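Local coordinates for N-(5'-phosphoribosyl)anthranilate isomerase (Thermococcus kodakarensis, PDB 5LHF), which catalyses the isomerisation of N-(5-phospho-beta-D-ribosyl)anthranilate to 1-(2-carboxyphenylamino)-1-deoxy-D-ribulose 5-phosphate, the third of five steps from chorismate to L-tryptophan, at residues R37-L41 and K42-E46; I152-E156 and Y157-L161. All blocks are in the same frame, centred on the assembly; numbering follows the deposited sequence.

Overall arrangement
Both contacts belong to one TIM barrel, a closed parallel sheet of eight strands alternating with helices, and lie on opposite sides of the chain's centre. Contact 1 comes first along the chain: residues 37-46 leave the loop that follows strand 26-30 and enter helix 41-50. Contact 2, residues 152-161, is the reverse passage, from helix 143-156 into strand 160-162. Their centres are 30 Å apart and their nearest atoms about 15 Å, so they do not touch and share neither helix nor strand. Together they sample the two kinds of junction that the barrel repeats, strand to helix through a loop and helix to strand through a short turn.

Contact 1. Residues R37-L41 and K42-E46; sequences RKVPL and KTAAE
Pro40 meets Thr43 where the chain enters helix 41-50. The proline ring approaches the threonine side chain at a slant, with CD of Pro40 3.7 Å from OG1 of Thr43. The threonine rotamer decides which branch goes where: at chi1 -58° OG1 is anti to the carbonyl carbon, on the proline side, while CG2 of Thr43 lies anti to the backbone N and comes within 4.0 Å of CB of Val39. The hydroxyl oxygen is also a ligand of a bound sodium ion, so one branch of this residue serves the metal and the other the apolar neighbour. At the root of both branches, CB of Thr43 sits 3.4 Å from O of Pro40. Val39 also reaches one residue further along. With chi1 near -60°, CG2 of Val39 takes the crowded position between its backbone N and carbonyl carbon, and from there it rests against the methyl CB of Ala44 at 3.9 Å.

Pro40 occupies the N-cap position, and the backbone bonds that follow have the i to i+4 spacing of an alpha-helix. Ala44 N donates to O of Pro40 over 3.0 Å, N-H...O angle 165°, and Ala45 N donates to O of Leu41 over 2.8 Å. This is the strand-to-helix connection of a TIM barrel: Val39 still pairs through its backbone with Val30 at the end of strand 26-30, and Ala44 packs on Val29 of that strand.

The CB bond of Leu41 points away from residues 42-46, although CB itself still touches N of Lys42, and the side chain lies on Asn69, Ala70, Lys73 and Thr74 of the neighbouring helix 64-74. The methyl CB of Ala45 comes within 3.4 Å of O of Leu41, the same oxygen that accepts from its backbone N.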
ATOM      1  N   ARG A  37      -5.757  11.796  -4.065  1.00 13.66           N
ATOM      2  CA  ARG A  37      -5.078  11.239  -5.224  1.00 10.98           C
ATOM      3  C   ARG A  37      -6.035  10.543  -6.174  1.00 11.46           C
ATOM      4  O   ARG A  37      -5.576   9.913  -7.133  1.00 11.19           O
ATOM      5  CB  ARG A  37      -3.993  10.231  -4.792  1.00 10.00           C
ATOM      6  CG  ARG A  37      -3.104  10.699  -3.621  1.00 17.79           C
ATOM      7  CD  ARG A  37      -2.497  12.055  -3.911  1.00 15.60           C
ATOM      8  NE  ARG A  37      -1.533  11.974  -5.004  1.00 15.79           N
ATOM      9  CZ  ARG A  37      -0.773  12.986  -5.399  1.00 21.81           C
ATOM     10  NH1 ARG A  37      -0.866  14.157  -4.785  1.00 22.31           N
ATOM     11  NH2 ARG A  37       0.076  12.821  -6.411  1.00 17.64           N
ATOM     12  N   LYS A  38      -7.337  10.597  -5.895  1.00 11.17           N
ATOM     13  CA  LYS A  38      -8.318   9.945  -6.750  1.00 13.53           C
ATOM     14  C   LYS A  38      -8.267  10.542  -8.158  1.00 15.04           C
ATOM     15  O   LYS A  38      -8.113  11.759  -8.322  1.00 17.40           O
ATOM     16  CB  LYS A  38      -9.714  10.100  -6.141  1.00 16.08           C
ATOM     17  CG  LYS A  38     -10.833   9.425  -6.915  1.00 15.69           C
ATOM     18  CD  LYS A  38     -12.180   9.729  -6.258  1.00 24.02           C
ATOM     19  CE  LYS A  38     -13.053  10.567  -7.169  1.00 39.18           C
ATOM     20  NZ  LYS A  38     -14.027   9.751  -7.936  1.00 43.40           N
ATOM     21  N   VAL A  39      -8.330   9.678  -9.158  1.00 12.28           N
ATOM     22  CA  VAL A  39      -8.464  10.061 -10.561  1.00 13.54           C
ATOM     23  C   VAL A  39      -9.628   9.284 -11.156  1.00 10.89           C
ATOM     24  O   VAL A  39      -9.990   8.196 -10.640  1.00 15.83           O
ATOM     25  CB  VAL A  39      -7.159   9.814 -11.362  1.00 14.72           C
ATOM     26  CG1 VAL A  39      -5.976  10.607 -10.795  1.00 13.65           C
ATOM     27  CG2 VAL A  39      -6.847   8.302 -11.476  1.00 14.66           C
ATOM     28  N   PRO A  40     -10.241   9.792 -12.228  1.00 11.69           N
ATOM     29  CA  PRO A  40     -11.253   8.990 -12.935  1.00  9.79           C
ATOM     30  C   PRO A  40     -10.681   7.696 -13.525  1.00  9.88           C
ATOM     31  O   PRO A  40      -9.489   7.608 -13.825  1.00 12.79           O
ATOM     32  CB  PRO A  40     -11.758   9.934 -14.034  1.00  9.81           C
ATOM     33  CG  PRO A  40     -11.222  11.291 -13.673  1.00 10.14           C
ATOM     34  CD  PRO A  40     -10.008  11.093 -12.853  1.00 11.82           C
ATOM     35  N   LEU A  41     -11.567   6.710 -13.700  1.00 15.07           N
ATOM     36  CA  LEU A  41     -11.148   5.404 -14.248  1.00 13.87           C
ATOM     37  C   LEU A  41     -10.416   5.548 -15.572  1.00 13.55           C
ATOM     38  O   LEU A  41      -9.443   4.836 -15.817  1.00 21.53           O
ATOM     39  CB  LEU A  41     -12.358   4.480 -14.417  1.00 14.61           C
ATOM     40  CG  LEU A  41     -12.969   3.828 -13.181  1.00 17.00           C
ATOM     41  CD1 LEU A  41     -14.049   2.823 -13.579  1.00 19.49           C
ATOM     42  CD2 LEU A  41     -11.924   3.158 -12.326  1.00 16.24           C
ATOM     43  N   LYS A  42     -10.892   6.428 -16.471  1.00  9.83           N
ATOM     44  CA  LYS A  42     -10.188   6.557 -17.743  1.00 10.41           C
ATOM     45  C   LYS A  42      -8.761   7.058 -17.533  1.00 12.25           C
ATOM     46  O   LYS A  42      -7.829   6.628 -18.231  1.00 17.54           O
ATOM     47  CB  LYS A  42     -10.945   7.501 -18.681  1.00 16.50           C
ATOM     48  CG  LYS A  42     -10.308   7.591 -20.036  1.00 30.60           C
ATOM     49  CD  LYS A  42     -10.749   8.828 -20.776  1.00 47.52           C
ATOM     50  CE  LYS A  42     -10.967   8.513 -22.224  1.00 55.48           C
ATOM     51  NZ  LYS A  42      -9.739   8.594 -22.995  1.00 60.36           N
ATOM     52  N   THR A  43      -8.578   7.991 -16.601  1.00 16.01           N
ATOM     53  CA  THR A  43      -7.235   8.492 -16.335  1.00 20.67           C
ATOM     54  C   THR A  43      -6.358   7.389 -15.760  1.00 18.54           C
ATOM     55  O   THR A  43      -5.195   7.241 -16.156  1.00 19.83           O
ATOM     56  CB  THR A  43      -7.294   9.692 -15.382  1.00 21.56           C
ATOM     57  OG1 THR A  43      -8.106  10.723 -15.959  1.00 25.00           O
ATOM     58  CG2 THR A  43      -5.903  10.240 -15.125  1.00 19.69           C
ATOM     59  N   ALA A  44      -6.909   6.594 -14.836  1.00 15.60           N
ATOM     60  CA  ALA A  44      -6.165   5.456 -14.299  1.00 17.22           C
ATOM     61  C   ALA A  44      -5.844   4.444 -15.393  1.00 14.86           C
ATOM     62  O   ALA A  44      -4.756   3.857 -15.410  1.00 14.30           O
ATOM     63  CB  ALA A  44      -6.964   4.785 -13.181  1.00 15.47           C
ATOM     64  N   ALA A  45      -6.788   4.212 -16.309  1.00 15.95           N
ATOM     65  CA  ALA A  45      -6.532   3.274 -17.397  1.00 17.38           C
ATOM     66  C   ALA A  45      -5.333   3.711 -18.237  1.00 17.27           C
ATOM     67  O   ALA A  45      -4.550   2.877 -18.708  1.00 16.65           O
ATOM     68  CB  ALA A  45      -7.790   3.135 -18.257  1.00 19.91           C
ATOM     69  N   GLU A  46      -5.175   5.017 -18.443  1.00 17.33           N
ATOM     70  CA  GLU A  46      -4.039   5.487 -19.232  1.00 23.39           C
ATOM     71  C   GLU A  46      -2.726   5.275 -18.499  1.00 30.08           C
ATOM     72  O   GLU A  46      -1.741   4.814 -19.095  1.00 31.24           O
ATOM     73  CB  GLU A  46      -4.207   6.954 -19.604  1.00 33.27           C
ATOM     74  CG  GLU A  46      -2.963   7.509 -20.292  1.00 44.99           C
ATOM     75  CD  GLU A  46      -2.700   6.869 -21.646  1.00 67.28           C
ATOM     76  OE1 GLU A  46      -2.162   5.739 -21.705  1.00 68.96           O
ATOM     77  OE2 GLU A  46      -3.020   7.503 -22.673  1.00 77.26           O
TER

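Contact 2. Residues I152-E156 and Y157-L161; sequences IIAKE and YPIVL
Ile153 and Ile159 set their side chains at about a right angle, meeting through their CG2 methyls at 3.9 Å. Beside them CB of Ala154 packs against the other branch of Ile159, CG1, also at 3.9 Å. That two-sided grip follows from the rotamer of Ile159: chi1 of 64° wedges CG1 between the backbone N and the carbonyl carbon, so each branch faces a different residue of 152-156.

The ring of Tyr157 lies with one face over the peptide carbonyl of Glu156, whose O is 3.4 Å from CG of the ring. CD2 of Tyr157 is 4.4 Å from CG2 of Ile153, a looser apolar approach. The backbone N of Tyr157 donates to O of Ile153 over 3.1 Å at 151°, and that oxygen also accepts from N of Glu156, so two donors hold one carbonyl near the C-terminal part of helix 143-156. An inverse gamma turn centred on Pro158 then leads into strand 160-162, completing the beta-alpha-beta unit begun by strand 132-136. Both Ile153 and Tyr157 also lie on Leu122 and Ile125 of helix 114-126; a glycine at Tyr157 would probably open a gap against these two residues and Ile153.

Since the isoleucine and alanine contacts are apolar, burial of Ile153 and Ile159, together with the backbone bond from Tyr157, probably holds residues 152-156 against 157-161, without charge pairing between them.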
ATOM      1  N   ILE A 152       5.464  -7.609  15.307  1.00 26.85           N
ATOM      2  CA  ILE A 152       5.100  -9.004  15.540  1.00 19.82           C
ATOM      3  C   ILE A 152       4.564  -9.643  14.261  1.00 26.94           C
ATOM      4  O   ILE A 152       4.914 -10.782  13.927  1.00 25.33           O
ATOM      5  CB  ILE A 152       4.092  -9.104  16.699  1.00 26.80           C
ATOM      6  CG1 ILE A 152       4.743  -8.636  18.008  1.00 29.80           C
ATOM      7  CG2 ILE A 152       3.584 -10.530  16.835  1.00 27.27           C
ATOM      8  CD1 ILE A 152       3.766  -8.483  19.183  1.00 29.57           C
ATOM      9  N   ILE A 153       3.720  -8.917  13.520  1.00 23.80           N
ATOM     10  CA  ILE A 153       3.170  -9.440  12.274  1.00 21.88           C
ATOM     11  C   ILE A 153       4.278  -9.712  11.265  1.00 17.72           C
ATOM     12  O   ILE A 153       4.217 -10.687  10.503  1.00 18.39           O
ATOM     13  CB  ILE A 153       2.128  -8.466  11.694  1.00 20.04           C
ATOM     14  CG1 ILE A 153       1.107  -8.033  12.756  1.00 24.22           C
ATOM     15  CG2 ILE A 153       1.451  -9.087  10.479  1.00 21.89           C
ATOM     16  CD1 ILE A 153       0.249  -9.141  13.274  1.00 27.94           C
ATOM     17  N   ALA A 154       5.301  -8.847  11.229  1.00 13.60           N
ATOM     18  CA  ALA A 154       6.336  -8.936  10.206  1.00 16.80           C
ATOM     19  C   ALA A 154       7.192 -10.184  10.349  1.00 20.51           C
ATOM     20  O   ALA A 154       7.892 -10.546   9.399  1.00 20.71           O
ATOM     21  CB  ALA A 154       7.238  -7.690  10.241  1.00 14.86           C
ATOM     22  N   LYS A 155       7.161 -10.843  11.512  1.00 19.47           N
ATOM     23  CA  LYS A 155       7.901 -12.089  11.672  1.00 23.70           C
ATOM     24  C   LYS A 155       7.211 -13.252  10.965  1.00 26.07           C
ATOM     25  O   LYS A 155       7.884 -14.213  10.571  1.00 26.18           O
ATOM     26  CB  LYS A 155       8.089 -12.404  13.160  1.00 22.30           C
ATOM     27  CG  LYS A 155       8.954 -11.378  13.877  1.00 23.17           C
ATOM     28  CD  LYS A 155       9.012 -11.642  15.367  1.00 30.74           C
ATOM     29  CE  LYS A 155       9.546 -10.437  16.114  1.00 37.80           C
ATOM     30  NZ  LYS A 155       9.753 -10.735  17.555  1.00 44.70           N
ATOM     31  N   GLU A 156       5.888 -13.175  10.791  1.00 26.64           N
ATOM     32  CA  GLU A 156       5.089 -14.238  10.183  1.00 31.05           C
ATOM     33  C   GLU A 156       4.816 -14.035   8.701  1.00 28.99           C
ATOM     34  O   GLU A 156       4.594 -15.017   7.980  1.00 31.54           O
ATOM     35  CB  GLU A 156       3.740 -14.377  10.898  1.00 38.16           C
ATOM     36  CG  GLU A 156       3.836 -14.825  12.340  1.00 43.07           C
ATOM     37  CD  GLU A 156       4.821 -15.964  12.533  1.00 41.84           C
ATOM     38  OE1 GLU A 156       4.700 -16.987  11.822  1.00 35.86           O
ATOM     39  OE2 GLU A 156       5.726 -15.826  13.389  1.00 34.81           O
ATOM     40  N   TYR A 157       4.782 -12.794   8.233  1.00 23.06           N
ATOM     41  CA  TYR A 157       4.532 -12.498   6.832  1.00 20.85           C
ATOM     42  C   TYR A 157       5.506 -11.428   6.376  1.00 21.73           C
ATOM     43  O   TYR A 157       5.898 -10.566   7.169  1.00 27.55           O
ATOM     44  CB  TYR A 157       3.100 -11.995   6.595  1.00 25.92           C
ATOM     45  CG  TYR A 157       2.014 -12.964   7.012  1.00 32.68           C
ATOM     46  CD1 TYR A 157       1.613 -13.994   6.168  1.00 36.17           C
ATOM     47  CD2 TYR A 157       1.378 -12.839   8.241  1.00 29.79           C
ATOM     48  CE1 TYR A 157       0.617 -14.878   6.543  1.00 37.00           C
ATOM     49  CE2 TYR A 157       0.378 -13.715   8.622  1.00 30.75           C
ATOM     50  CZ  TYR A 157       0.006 -14.734   7.771  1.00 35.87           C
ATOM     51  OH  TYR A 157      -0.983 -15.613   8.151  1.00 43.57           O
ATOM     52  N   PRO A 158       5.906 -11.442   5.053  1.00 25.85           N
ATOM     53  CA  PRO A 158       6.713 -10.344   4.487  1.00 19.55           C
ATOM     54  C   PRO A 158       5.836  -9.129   4.187  1.00 27.54           C
ATOM     55  O   PRO A 158       5.421  -8.859   3.064  1.00 29.44           O
ATOM     56  CB  PRO A 158       7.299 -10.978   3.223  1.00 26.17           C
ATOM     57  CG  PRO A 158       6.270 -11.972   2.805  1.00 26.73           C
ATOM     58  CD  PRO A 158       5.642 -12.504   4.066  1.00 22.82           C
ATOM     59  N   ILE A 159       5.528  -8.369   5.232  1.00 16.39           N
ATOM     60  CA  ILE A 159       4.496  -7.343   5.115  1.00 20.14           C
ATOM     61  C   ILE A 159       5.078  -6.078   4.487  1.00 12.50           C
ATOM     62  O   ILE A 159       6.292  -5.848   4.481  1.00 17.49           O
ATOM     63  CB  ILE A 159       3.855  -7.047   6.484  1.00 22.55           C
ATOM     64  CG1 ILE A 159       4.881  -6.452   7.452  1.00 25.13           C
ATOM     65  CG2 ILE A 159       3.214  -8.318   7.073  1.00 20.65           C
ATOM     66  CD1 ILE A 159       4.656  -4.999   7.780  1.00 22.49           C
ATOM     67  N   VAL A 160       4.189  -5.253   3.940  1.00 11.16           N
ATOM     68  CA  VAL A 160       4.520  -3.919   3.453  1.00 10.57           C
ATOM     69  C   VAL A 160       4.023  -2.925   4.494  1.00 13.08           C
ATOM     70  O   VAL A 160       2.822  -2.875   4.789  1.00 14.25           O
ATOM     71  CB  VAL A 160       3.875  -3.638   2.083  1.00 12.90           C
ATOM     72  CG1 VAL A 160       4.202  -2.215   1.612  1.00 13.87           C
ATOM     73  CG2 VAL A 160       4.322  -4.659   1.044  1.00 12.08           C
ATOM     74  N   LEU A 161       4.936  -2.146   5.067  1.00 15.27           N
ATOM     75  CA  LEU A 161       4.588  -1.161   6.086  1.00 15.66           C
ATOM     76  C   LEU A 161       4.192   0.154   5.428  1.00 16.55           C
ATOM     77  O   LEU A 161       4.905   0.649   4.547  1.00 16.72           O
ATOM     78  CB  LEU A 161       5.766  -0.927   7.030  1.00 14.02           C
ATOM     79  CG  LEU A 161       5.527   0.007   8.226  1.00 14.46           C
ATOM     80  CD1 LEU A 161       4.510  -0.564   9.204  1.00 18.41           C
ATOM     81  CD2 LEU A 161       6.878   0.307   8.930  1.00 11.22           C
TER